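Side-chain contacts in homoserine kinase (Cytophaga hutchinsonii, PDB 4P52), which probably catalyses the ATP-dependent phosphorylation of L-homoserine to O-phospho-L-homoserine, a step on the route to threonine: residues P32-N37 with V165-Y170; D43-A48 with G230-G235; F148-E153 with R177-L182. All coordinates share one frame; numbering follows the deposited sequence.

Contact 1 (P32-N37 with V165-Y170)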
loop_
_atom_site.group_PDB
_atom_site.type_symbol
_atom_site.label_atom_id
_atom_site.label_comp_id
_atom_site.label_asym_id
_atom_site.label_seq_id
_atom_site.Cartn_x
_atom_site.Cartn_y
_atom_site.Cartn_z
ATOM N N PRO A 32 -5.637 12.975 21.870
ATOM C CA PRO A 32 -4.760 11.852 22.138
ATOM C C PRO A 32 -3.409 11.836 21.424
ATOM O O PRO A 32 -3.250 12.367 20.307
ATOM C CB PRO A 32 -5.612 10.656 21.702
ATOM C CG PRO A 32 -6.408 11.181 20.564
ATOM C CD PRO A 32 -6.667 12.637 20.873
ATOM N N ALA A 33 -2.436 11.212 22.070
ATOM C CA ALA A 33 -1.212 10.770 21.386
ATOM C C ALA A 33 -1.557 9.913 20.146
ATOM O O ALA A 33 -2.598 9.232 20.096
ATOM C CB ALA A 33 -0.339 9.968 22.351
ATOM N N THR A 34 -0.690 9.966 19.147
ATOM C CA THR A 34 -0.871 9.177 17.948
ATOM C C THR A 34 0.416 8.458 17.644
ATOM O O THR A 34 1.488 8.950 17.978
ATOM C CB THR A 34 -1.205 10.058 16.732
ATOM O OG1 THR A 34 -0.324 11.178 16.715
ATOM C CG2 THR A 34 -2.637 10.551 16.783
ATOM N N VAL A 35 0.313 7.298 17.014
ATOM C CA VAL A 35 1.480 6.604 16.501
ATOM C C VAL A 35 1.570 6.753 14.970
ATOM O O VAL A 35 0.749 6.213 14.229
ATOM C CB VAL A 35 1.445 5.110 16.870
ATOM C CG1 VAL A 35 2.618 4.369 16.223
ATOM C CG2 VAL A 35 1.457 4.949 18.380
ATOM N N ALA A 36 2.579 7.477 14.498
ATOM C CA ALA A 36 2.780 7.625 13.058
ATOM C C ALA A 36 3.802 6.622 12.472
ATOM O O ALA A 36 4.547 5.964 13.220
ATOM C CB ALA A 36 3.145 9.057 12.718
ATOM N N ASN A 37 3.792 6.505 11.133
ATOM C CA ASN A 37 4.613 5.565 10.373
ATOM C C ASN A 37 4.187 4.110 10.488
ATOM O O ASN A 37 4.051 3.415 9.467
ATOM C CB ASN A 37 6.090 5.805 10.632
ATOM C CG ASN A 37 6.457 7.273 10.418
ATOM O OD1 ASN A 37 5.858 7.960 9.570
ATOM N ND2 ASN A 37 7.389 7.771 11.200
ATOM N N VAL A 165 -1.726 14.381 12.789
ATOM C CA VAL A 165 -2.834 15.292 12.969
ATOM C C VAL A 165 -4.187 14.660 12.633
ATOM O O VAL A 165 -5.118 14.772 13.427
ATOM C CB VAL A 165 -2.649 16.584 12.146
ATOM C CG1 VAL A 165 -3.787 17.537 12.411
ATOM C CG2 VAL A 165 -1.363 17.301 12.527
ATOM N N ALA A 166 -4.307 14.002 11.468
ATOM C CA ALA A 166 -5.595 13.428 11.054
ATOM C C ALA A 166 -6.159 12.385 12.045
ATOM O O ALA A 166 -7.329 12.514 12.458
ATOM C CB ALA A 166 -5.554 12.891 9.628
ATOM N N PRO A 167 -5.345 11.374 12.448
ATOM C CA PRO A 167 -5.878 10.394 13.416
ATOM C C PRO A 167 -6.142 11.011 14.800
ATOM O O PRO A 167 -7.031 10.546 15.557
ATOM C CB PRO A 167 -4.780 9.319 13.504
ATOM C CG PRO A 167 -3.534 10.005 13.056
ATOM C CD PRO A 167 -3.957 11.061 12.055
ATOM N N CYS A 168 -5.382 12.049 15.126
ATOM C CA CYS A 168 -5.586 12.731 16.362
ATOM C C CYS A 168 -6.973 13.393 16.359
ATOM O O CYS A 168 -7.751 13.240 17.303
ATOM C CB CYS A 168 -4.495 13.772 16.592
ATOM S SG CYS A 168 -4.759 14.580 18.179
ATOM N N LEU A 169 -7.264 14.117 15.294
ATOM C CA LEU A 169 -8.513 14.828 15.161
ATOM C C LEU A 169 -9.695 13.913 14.873
ATOM O O LEU A 169 -10.778 14.147 15.374
ATOM C CB LEU A 169 -8.400 15.895 14.061
ATOM C CG LEU A 169 -9.661 16.661 13.664
ATOM C CD1 LEU A 169 -10.232 17.545 14.786
ATOM C CD2 LEU A 169 -9.358 17.478 12.414
ATOM N N TYR A 170 -9.493 12.889 14.058
ATOM C CA TYR A 170 -10.601 12.087 13.577
ATOM C C TYR A 170 -10.784 10.852 14.387
ATOM O O TYR A 170 -11.817 10.215 14.292
ATOM C CB TYR A 170 -10.385 11.656 12.135
ATOM C CG TYR A 170 -10.401 12.782 11.147
ATOM C CD1 TYR A 170 -11.209 13.892 11.325
ATOM C CD2 TYR A 170 -9.613 12.731 10.006
ATOM C CE1 TYR A 170 -11.212 14.934 10.406
ATOM C CE2 TYR A 170 -9.617 13.761 9.080
ATOM C CZ TYR A 170 -10.425 14.852 9.282
ATOM O OH TYR A 170 -10.426 15.854 8.341
#

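Contact 2 (D43-A48 with G230-G235)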
loop_
_atom_site.group_PDB
_atom_site.type_symbol
_atom_site.label_atom_id
_atom_site.label_comp_id
_atom_site.label_asym_id
_atom_site.label_seq_id
_atom_site.Cartn_x
_atom_site.Cartn_y
_atom_site.Cartn_z
ATOM N N ASP A 43 5.327 8.194 6.852
ATOM C CA ASP A 43 4.614 9.425 6.423
ATOM C C ASP A 43 3.181 9.230 5.955
ATOM O O ASP A 43 2.532 10.195 5.549
ATOM C CB ASP A 43 5.366 10.179 5.315
ATOM C CG ASP A 43 6.434 11.135 5.842
ATOM O OD1 ASP A 43 6.594 11.293 7.083
ATOM O OD2 ASP A 43 7.141 11.726 4.980
ATOM N N VAL A 44 2.683 7.997 5.971
ATOM C CA VAL A 44 1.370 7.731 5.358
ATOM C C VAL A 44 0.354 6.961 6.221
ATOM O O VAL A 44 -0.821 6.939 5.874
ATOM C CB VAL A 44 1.475 7.048 3.950
ATOM C CG1 VAL A 44 2.395 7.814 3.035
ATOM C CG2 VAL A 44 1.888 5.584 4.053
ATOM N N LEU A 45 0.798 6.300 7.294
ATOM C CA LEU A 45 -0.102 5.591 8.226
ATOM C C LEU A 45 0.068 6.157 9.622
ATOM O O LEU A 45 1.171 6.520 10.019
ATOM C CB LEU A 45 0.210 4.105 8.289
ATOM C CG LEU A 45 0.210 3.339 6.970
ATOM C CD1 LEU A 45 0.711 1.913 7.221
ATOM C CD2 LEU A 45 -1.178 3.351 6.340
ATOM N N GLY A 46 -1.019 6.220 10.368
ATOM C CA GLY A 46 -1.000 6.724 11.733
ATOM C C GLY A 46 -2.287 6.299 12.418
ATOM O O GLY A 46 -3.326 6.080 11.756
ATOM N N PHE A 47 -2.233 6.162 13.740
ATOM C CA PHE A 47 -3.431 5.829 14.497
ATOM C C PHE A 47 -3.367 6.428 15.886
ATOM O O PHE A 47 -2.278 6.696 16.399
ATOM C CB PHE A 47 -3.650 4.310 14.538
ATOM C CG PHE A 47 -2.621 3.558 15.326
ATOM C CD1 PHE A 47 -2.732 3.450 16.719
ATOM C CD2 PHE A 47 -1.547 2.919 14.677
ATOM C CE1 PHE A 47 -1.803 2.730 17.451
ATOM C CE2 PHE A 47 -0.597 2.192 15.401
ATOM C CZ PHE A 47 -0.733 2.105 16.796
ATOM N N ALA A 48 -4.538 6.652 16.489
ATOM C CA ALA A 48 -4.619 7.318 17.796
ATOM C C ALA A 48 -4.657 6.299 18.899
ATOM O O ALA A 48 -5.182 5.198 18.732
ATOM C CB ALA A 48 -5.835 8.205 17.856
ATOM N N GLY A 230 1.095 -2.157 1.150
ATOM C CA GLY A 230 -0.113 -2.791 0.623
ATOM C C GLY A 230 -0.536 -3.977 1.482
ATOM O O GLY A 230 -1.728 -4.180 1.724
ATOM N N GLY A 231 0.450 -4.755 1.933
ATOM C CA GLY A 231 0.217 -5.943 2.728
ATOM C C GLY A 231 -0.403 -5.550 4.049
ATOM O O GLY A 231 -1.263 -6.251 4.555
ATOM N N LEU A 232 0.033 -4.414 4.597
ATOM C CA LEU A 232 -0.470 -3.924 5.875
ATOM C C LEU A 232 -1.900 -3.381 5.756
ATOM O O LEU A 232 -2.761 -3.722 6.561
ATOM C CB LEU A 232 0.466 -2.848 6.427
ATOM C CG LEU A 232 0.324 -2.338 7.857
ATOM C CD1 LEU A 232 0.174 -3.468 8.850
ATOM C CD2 LEU A 232 1.565 -1.546 8.212
ATOM N N VAL A 233 -2.152 -2.532 4.763
ATOM C CA VAL A 233 -3.493 -2.014 4.520
ATOM C C VAL A 233 -4.520 -3.138 4.279
ATOM O O VAL A 233 -5.619 -3.106 4.837
ATOM C CB VAL A 233 -3.484 -1.001 3.362
ATOM C CG1 VAL A 233 -4.888 -0.630 2.923
ATOM C CG2 VAL A 233 -2.713 0.247 3.775
ATOM N N ALA A 234 -4.145 -4.134 3.474
ATOM C CA ALA A 234 -5.018 -5.271 3.199
ATOM C C ALA A 234 -5.244 -6.062 4.478
ATOM O O ALA A 234 -6.377 -6.358 4.814
ATOM C CB ALA A 234 -4.455 -6.160 2.090
ATOM N N GLY A 235 -4.160 -6.392 5.177
ATOM C CA GLY A 235 -4.213 -7.003 6.514
ATOM C C GLY A 235 -5.138 -6.337 7.539
ATOM O O GLY A 235 -5.771 -7.030 8.323
#

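Contact 3 (F148-E153 with R177-L182)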
loop_
_atom_site.group_PDB
_atom_site.type_symbol
_atom_site.label_atom_id
_atom_site.label_comp_id
_atom_site.label_asym_id
_atom_site.label_seq_id
_atom_site.Cartn_x
_atom_site.Cartn_y
_atom_site.Cartn_z
ATOM N N PHE A 148 -6.836 23.777 9.345
ATOM C CA PHE A 148 -6.416 24.726 10.357
ATOM C C PHE A 148 -5.374 24.139 11.285
ATOM O O PHE A 148 -4.420 24.814 11.666
ATOM C CB PHE A 148 -7.612 25.233 11.132
ATOM C CG PHE A 148 -8.607 25.925 10.273
ATOM C CD1 PHE A 148 -8.288 27.121 9.660
ATOM C CD2 PHE A 148 -9.854 25.370 10.055
ATOM C CE1 PHE A 148 -9.199 27.764 8.848
ATOM C CE2 PHE A 148 -10.781 26.008 9.250
ATOM C CZ PHE A 148 -10.451 27.206 8.641
ATOM N N ALA A 149 -5.547 22.872 11.637
ATOM C CA ALA A 149 -4.584 22.216 12.501
ATOM C C ALA A 149 -3.262 22.044 11.747
ATOM O O ALA A 149 -2.197 22.230 12.327
ATOM C CB ALA A 149 -5.132 20.893 13.009
HETATM N N MSE A 150 -3.350 21.736 10.447
HETATM C CA MSE A 150 -2.179 21.659 9.558
HETATM C C MSE A 150 -1.450 22.995 9.433
HETATM O O MSE A 150 -0.240 23.040 9.635
HETATM C CB MSE A 150 -2.565 21.134 8.164
HETATM C CG MSE A 150 -3.057 19.688 8.045
HETATM SE SE MSE A 150 -1.705 18.370 8.660
HETATM C CE MSE A 150 -0.462 18.353 7.118
ATOM N N GLU A 151 -2.151 24.083 9.079
ATOM C CA GLU A 151 -1.516 25.415 8.939
ATOM C C GLU A 151 -0.866 25.871 10.261
ATOM O O GLU A 151 0.236 26.442 10.271
ATOM C CB GLU A 151 -2.521 26.481 8.508
ATOM C CG GLU A 151 -2.984 26.449 7.055
ATOM C CD GLU A 151 -4.284 27.249 6.817
ATOM O OE1 GLU A 151 -4.637 28.152 7.623
ATOM O OE2 GLU A 151 -4.979 26.973 5.809
ATOM N N GLY A 152 -1.553 25.608 11.372
ATOM C CA GLY A 152 -1.017 25.873 12.697
ATOM C C GLY A 152 0.343 25.241 12.905
ATOM O O GLY A 152 1.318 25.941 13.198
ATOM N N GLU A 153 0.400 23.921 12.750
ATOM C CA GLU A 153 1.645 23.143 12.819
ATOM C C GLU A 153 2.745 23.659 11.880
ATOM O O GLU A 153 3.915 23.756 12.265
ATOM C CB GLU A 153 1.351 21.710 12.415
ATOM C CG GLU A 153 0.738 20.858 13.491
ATOM C CD GLU A 153 1.796 20.080 14.231
ATOM O OE1 GLU A 153 2.199 18.991 13.733
ATOM O OE2 GLU A 153 2.218 20.580 15.299
ATOM N N ARG A 177 -3.061 9.440 1.877
ATOM C CA ARG A 177 -2.790 8.974 0.548
ATOM C C ARG A 177 -1.970 10.002 -0.246
ATOM O O ARG A 177 -1.172 9.620 -1.093
ATOM C CB ARG A 177 -4.121 8.683 -0.128
ATOM C CG ARG A 177 -4.036 7.844 -1.379
ATOM C CD ARG A 177 -4.646 8.648 -2.494
ATOM N NE ARG A 177 -3.633 9.285 -3.334
ATOM C CZ ARG A 177 -3.789 10.445 -3.970
ATOM N NH1 ARG A 177 -4.893 11.149 -3.831
ATOM N NH2 ARG A 177 -2.814 10.919 -4.737
ATOM N N SER A 178 -2.180 11.287 0.037
ATOM C CA SER A 178 -1.431 12.385 -0.565
ATOM C C SER A 178 -1.444 13.607 0.366
ATOM O O SER A 178 -2.403 13.791 1.113
ATOM C CB SER A 178 -2.039 12.730 -1.928
ATOM O OG SER A 178 -1.513 13.931 -2.469
ATOM N N TYR A 179 -0.379 14.421 0.335
ATOM C CA TYR A 179 -0.295 15.691 1.108
ATOM C C TYR A 179 -0.821 16.854 0.285
ATOM O O TYR A 179 -1.501 17.732 0.807
ATOM C CB TYR A 179 1.130 16.006 1.591
ATOM C CG TYR A 179 1.456 15.472 2.979
ATOM C CD1 TYR A 179 1.830 14.124 3.166
ATOM C CD2 TYR A 179 1.407 16.304 4.123
ATOM C CE1 TYR A 179 2.130 13.619 4.439
ATOM C CE2 TYR A 179 1.716 15.804 5.404
ATOM C CZ TYR A 179 2.074 14.463 5.560
ATOM O OH TYR A 179 2.383 13.934 6.811
ATOM N N ASP A 180 -0.506 16.872 -1.001
ATOM C CA ASP A 180 -1.028 17.905 -1.880
ATOM C C ASP A 180 -1.599 17.282 -3.171
ATOM O O ASP A 180 -0.846 16.824 -4.043
ATOM C CB ASP A 180 0.038 18.978 -2.162
ATOM C CG ASP A 180 -0.553 20.262 -2.744
ATOM O OD1 ASP A 180 -1.749 20.544 -2.518
ATOM O OD2 ASP A 180 0.184 21.000 -3.428
ATOM N N PRO A 181 -2.942 17.241 -3.278
ATOM C CA PRO A 181 -3.877 17.772 -2.258
ATOM C C PRO A 181 -4.018 16.810 -1.077
ATOM O O PRO A 181 -3.672 15.634 -1.198
ATOM C CB PRO A 181 -5.192 17.896 -3.026
ATOM C CG PRO A 181 -5.105 16.844 -4.100
ATOM C CD PRO A 181 -3.649 16.584 -4.400
ATOM N N LEU A 182 -4.514 17.300 0.053
ATOM C CA LEU A 182 -4.571 16.490 1.268
ATOM C C LEU A 182 -5.664 15.437 1.150
ATOM O O LEU A 182 -6.855 15.761 1.055
ATOM C CB LEU A 182 -4.780 17.381 2.483
ATOM C CG LEU A 182 -4.548 16.817 3.888
ATOM C CD1 LEU A 182 -3.320 15.914 3.976
ATOM C CD2 LEU A 182 -4.457 17.975 4.877
#

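Contact 1 (P32-N37 with V165-Y170)
Thr34 and Cys168 meet at the close-packed end of this contact, where the methyl CG2 of Thr34 lies 3.5 Å from the backbone N of Cys168. The same methyl stands 3.7 Å from Cys168 CB. On its Pro167 side it comes within 3.9 Å of ring atom CG of that proline, so one branch of one residue touches two successive residues of the helix. The torsion explains this division of labour: with chi1 at 45°, OG1 sits between the backbone N and the carbonyl carbon, while CG2 swings to the position anti to the carbonyl carbon and faces the helix. OG1 is engaged by Asn164 ND2, in the turn just before 165-170, which satisfies its polar end and probably helps to hold this rotation. The strand 26-36 and the helix 162-170 are parts of the GHMP-kinase fold, in which helices lie against a mixed sheet. Here the short segments run in broadly opposite directions, at 142° between their N-to-C axes, and come within 8.0 Å at closest approach. Farther back along the strand the packing is looser, and Pro32 lies alongside the thiol: its CD is 3.8 Å from Cys168 SG, and its carbonyl O is 3.4 Å from the same sulfur. The thiol gets there because SG is anti to the backbone N of Cys168, chi1 -178°. The rest of the helix turn faces other neighbours. The CB bonds of Val165 and Leu169 turn away from the strand, and their side chains pack on helices 120-135 and 146-157. Tyr170, at the end of the helix, is partly exposed, and its OH is hydrogen-bonded to Lys143 O.

Contact 2 (D43-A48 with G230-G235)
Leu45 and Val233 mark the nearest backbone approach, with their CA atoms 9.1 Å apart, a gap that side chains alone bridge. Residues 45-48 are extended, whereas 230-235 is regular helix, as its backbone bonds from Ala234 N to Gly230 O and from Gly235 N to Gly231 O, both 3.0 Å, attest. Across the gap Leu45 divides its two methyls between successive helix residues. CD1 meets Leu232 CD2 at 3.7 Å, the closer of the two touches, and CD2 approaches Val233 CG2 more loosely at 4.3 Å. Each leucine uses its more extended methyl in the closer touch: in Leu45 chi2 of 173° carries CD1 anti to CA, and in Leu232 chi2 of 47° leaves CD2 in the corresponding place. The two leucine side chains cross at a slant. All three residues are buried, and the chemistry is purely apolar. Val233 also packs on Gly230 of the second subunit, so this junction lies next to the dimer interface. The contact joins strand 45-49, of the mixed sheet, to helix 219-237, on the GHMP-kinase C-terminal side of the chain. Around it, Leu45 also rests on Val38 and on Phe173 and Leu175 of the adjacent strand 173-178, and Leu232 on Ile244 and Ser247 of helix 241-247.

Contact 3 (F148-E153 with R177-L182)
The turn of a beta hairpin, between strands 173-178 and 183-187, meets helix 146-157 here through Tyr179 and Leu182 on Met150, which is a selenomethionine in the crystal. Bends at chi2 and chi3 (-60° and -77°) carry its terminal methyl CE to the tyrosine, 3.8 Å from Tyr179 CE2 and 4.1 Å from Tyr179 CD2, the two side chains crossing at about a right angle. Nearer the helix, before the bends, CG touches Leu182 CD2 at 3.9 Å. Neither touch is polar; the hydroxyl of Tyr179 is bonded to the backbone N of Ala162, which ties the ring to the start of helix 162-170. The turn has its own internal brace: Ser178 OG donates to Pro181 O over 3.0 Å, with a C=O...donor angle of 141°. Pro181 follows a cis peptide bond. At the base of the turn Arg177 NH1 adds a salt bridge to the Asp183 carboxylate. There, on the backbone, Arg177 and Ser178 both face Asp183, a classic beta bulge in an antiparallel hairpin.

Overall arrangement
Contacts 1 and 2 are buried, while contact 3 lies at the surface, with Leu182 exposed and Met150 and Tyr179 partly so. All three reach the same mixed sheet: strands 26-36 and 45-49 are neighbours in it, joined by the probable bond from Val35 N to Phe47 O (2.7 Å), and 173-178 pairs with 45-49. Helix 162-170 links contact 1 to contact 3, because Val165 packs on Ala149 and Met150. Their chemistry follows their place: contact 1 sets a threonine methyl against helix backbone and a proline ring beside a thiol, contact 2 is aliphatic beside the second subunit, and contact 3 pairs a bent selenomethionine chain with a tyrosine and a leucine.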